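Sortase B (PDB 5JCV) anchors surface proteins to the cell wall as a transpeptidase, cleaving their C-terminal sorting signal and holding the product as a thioester before transfer. Local coordinates at residues 18-22 with 23-27. Residues are numbered along the deposited sequence; the frame is centred on the assembly and turned at random.
Sequences LTIID and TEIDY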
ATOM      1  N   LEU A  18      11.323   5.200  -2.274  1.00 52.73           N
ATOM      2  CA  LEU A  18      11.982   6.388  -2.836  1.00 52.29           C
ATOM      3  C   LEU A  18      13.268   5.975  -3.557  1.00 48.51           C
ATOM      4  O   LEU A  18      14.081   5.191  -3.041  1.00 47.88           O
ATOM      5  CB  LEU A  18      12.319   7.360  -1.676  1.00 53.00           C
ATOM      6  CG  LEU A  18      12.997   8.674  -2.097  1.00 54.42           C
ATOM      7  CD1 LEU A  18      12.107   9.526  -2.985  1.00 53.58           C
ATOM      8  CD2 LEU A  18      13.406   9.505  -0.900  1.00 53.93           C
ATOM      9  N   THR A  19      13.507   6.519  -4.728  1.00 48.87           N
ATOM     10  CA  THR A  19      14.733   6.174  -5.432  1.00 47.64           C
ATOM     11  C   THR A  19      15.249   7.411  -6.129  1.00 48.84           C
ATOM     12  O   THR A  19      14.484   8.104  -6.835  1.00 50.02           O
ATOM     13  CB  THR A  19      14.525   5.056  -6.518  1.00 48.83           C
ATOM     14  OG1 THR A  19      14.232   3.815  -5.868  1.00 51.11           O
ATOM     15  CG2 THR A  19      15.787   4.846  -7.332  1.00 45.47           C
ATOM     16  N   ILE A  20      16.536   7.693  -5.934  1.00 45.31           N
ATOM     17  CA  ILE A  20      17.174   8.711  -6.741  1.00 46.80           C
ATOM     18  C   ILE A  20      18.411   8.056  -7.376  1.00 46.98           C
ATOM     19  O   ILE A  20      19.289   7.540  -6.686  1.00 46.90           O
ATOM     20  CB  ILE A  20      17.581   9.950  -5.925  1.00 47.77           C
ATOM     21  CG1 ILE A  20      16.399  10.522  -5.164  1.00 45.26           C
ATOM     22  CG2 ILE A  20      18.215  11.004  -6.848  1.00 49.74           C
ATOM     23  CD1 ILE A  20      16.805  11.677  -4.278  1.00 45.33           C
ATOM     24  N   ILE A  21      18.426   8.024  -8.700  1.00 49.31           N
ATOM     25  CA  ILE A  21      19.515   7.421  -9.485  1.00 51.20           C
ATOM     26  C   ILE A  21      20.870   8.028  -9.117  1.00 49.41           C
ATOM     27  O   ILE A  21      20.963   9.224  -8.881  1.00 51.95           O
ATOM     28  CB  ILE A  21      19.236   7.644 -11.011  1.00 55.08           C
ATOM     29  CG1 ILE A  21      17.932   6.926 -11.451  1.00 59.55           C
ATOM     30  CG2 ILE A  21      20.389   7.177 -11.876  1.00 55.99           C
ATOM     31  CD1 ILE A  21      17.905   5.433 -11.209  1.00 61.95           C
ATOM     32  N   ASP A  22      21.920   7.212  -9.100  1.00 51.97           N
ATOM     33  CA  ASP A  22      23.306   7.650  -8.789  1.00 51.21           C
ATOM     34  C   ASP A  22      23.433   8.161  -7.351  1.00 48.66           C
ATOM     35  O   ASP A  22      24.216   9.049  -7.071  1.00 51.96           O
ATOM     36  CB  ASP A  22      23.814   8.700  -9.793  1.00 53.08           C
ATOM     37  CG  ASP A  22      23.758   8.193 -11.259  1.00 58.38           C
ATOM     38  OD1 ASP A  22      23.817   6.979 -11.505  1.00 60.48           O
ATOM     39  OD2 ASP A  22      23.666   9.009 -12.173  1.00 59.32           O
ATOM     40  N   THR A  23      22.643   7.607  -6.437  1.00 49.01           N
ATOM     41  CA  THR A  23      22.811   7.894  -5.000  1.00 46.42           C
ATOM     42  C   THR A  23      22.581   6.634  -4.233  1.00 45.03           C
ATOM     43  O   THR A  23      22.197   5.633  -4.822  1.00 46.19           O
ATOM     44  CB  THR A  23      21.850   8.965  -4.481  1.00 43.56           C
ATOM     45  OG1 THR A  23      20.533   8.408  -4.309  1.00 44.05           O
ATOM     46  CG2 THR A  23      21.805  10.146  -5.429  1.00 43.78           C
ATOM     47  N   GLU A  24      22.785   6.678  -2.922  1.00 43.15           N
ATOM     48  CA  GLU A  24      22.409   5.563  -2.083  1.00 44.24           C
ATOM     49  C   GLU A  24      20.922   5.560  -1.834  1.00 44.24           C
ATOM     50  O   GLU A  24      20.455   4.642  -1.203  1.00 41.70           O
ATOM     51  CB  GLU A  24      23.128   5.614  -0.720  1.00 47.17           C
ATOM     52  CG  GLU A  24      24.639   5.563  -0.833  1.00 48.70           C
ATOM     53  CD  GLU A  24      25.336   5.073   0.439  1.00 49.75           C
ATOM     54  OE1 GLU A  24      24.689   4.595   1.380  1.00 45.76           O
ATOM     55  OE2 GLU A  24      26.577   5.225   0.516  1.00 54.99           O
ATOM     56  N   ILE A  25      20.185   6.593  -2.266  1.00 46.15           N
ATOM     57  CA  ILE A  25      18.788   6.771  -1.831  1.00 45.88           C
ATOM     58  C   ILE A  25      17.890   5.868  -2.685  1.00 49.11           C
ATOM     59  O   ILE A  25      17.573   6.178  -3.848  1.00 51.08           O
ATOM     60  CB  ILE A  25      18.301   8.220  -1.949  1.00 43.77           C
ATOM     61  CG1 ILE A  25      19.121   9.085  -1.012  1.00 42.41           C
ATOM     62  CG2 ILE A  25      16.809   8.295  -1.555  1.00 43.59           C
ATOM     63  CD1 ILE A  25      18.987  10.567  -1.265  1.00 43.17           C
ATOM     64  N   ASP A  26      17.587   4.709  -2.122  1.00 48.37           N
ATOM     65  CA  ASP A  26      16.803   3.675  -2.776  1.00 50.38           C
ATOM     66  C   ASP A  26      16.238   2.903  -1.603  1.00 50.26           C
ATOM     67  O   ASP A  26      16.799   1.902  -1.192  1.00 54.99           O
ATOM     68  CB  ASP A  26      17.702   2.796  -3.637  1.00 55.99           C
ATOM     69  CG  ASP A  26      16.899   1.779  -4.496  1.00 59.60           C
ATOM     70  OD1 ASP A  26      15.639   1.680  -4.388  1.00 56.60           O
ATOM     71  OD2 ASP A  26      17.550   1.101  -5.302  1.00 59.85           O
ATOM     72  N   TYR A  27      15.193   3.448  -0.978  1.00 50.41           N
ATOM     73  CA  TYR A  27      14.822   3.012   0.328  1.00 51.11           C
ATOM     74  C   TYR A  27      13.301   2.913   0.465  1.00 52.85           C
ATOM     75  O   TYR A  27      12.555   3.614  -0.250  1.00 53.54           O
ATOM     76  CB  TYR A  27      15.330   3.997   1.390  1.00 53.66           C
ATOM     77  CG  TYR A  27      16.841   4.082   1.610  1.00 52.74           C
ATOM     78  CD1 TYR A  27      17.566   2.982   2.046  1.00 53.10           C
ATOM     79  CD2 TYR A  27      17.522   5.308   1.477  1.00 50.61           C
ATOM     80  CE1 TYR A  27      18.934   3.070   2.288  1.00 56.35           C
ATOM     81  CE2 TYR A  27      18.883   5.401   1.715  1.00 51.03           C
ATOM     82  CZ  TYR A  27      19.591   4.284   2.131  1.00 52.80           C
ATOM     83  OH  TYR A  27      20.958   4.362   2.356  1.00 54.20           O
TER
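The carboxylate of Asp26 is met from above its plane by the hydroxyl of Thr19, OG1 donating to OD1 over 3.0 Å. The two side chains run alongside each other on one face of the hairpin. Asp26 OD1 also accepts from the indole NE1 of Trp17, so two donors hold this oxygen. The phenol of Tyr27 leads away from Leu18, and its OH bonds to the backbone N of Met80. Leu18, Ile20 and Ile25 form an apolar row on the other face. Leu18 CD2 touches Ile25 CG2 at 3.7 Å, and Ile20 CD1 meets Ile25 CD1 at 3.9 Å. Leu18 and Ile20 pack on Phe99 of strand 98-102 and on Leu163 of strand 160-165. Leu18 and Tyr27 form an antiparallel hydrogen-bonded pair. Ile20 N donates to Ile25 O at 2.8 Å, with an N-H...O angle of 165°. At the turn, Thr23 OG1 sits between its own backbone N and carbonyl carbon (chi1 77°). From there it donates to Ile20 O at 2.8 Å and accepts from Ile25 N at 2.8 Å. The second bond makes an ST turn. Thr23 N adds a weak bond to Ile20 O. The chain reverses through a type II turn from Ile20 to Thr23 followed by the ST turn. Strands 14-19 and 26-30 and the loop between them form a beta hairpin in the beta-barrel of the sortase domain.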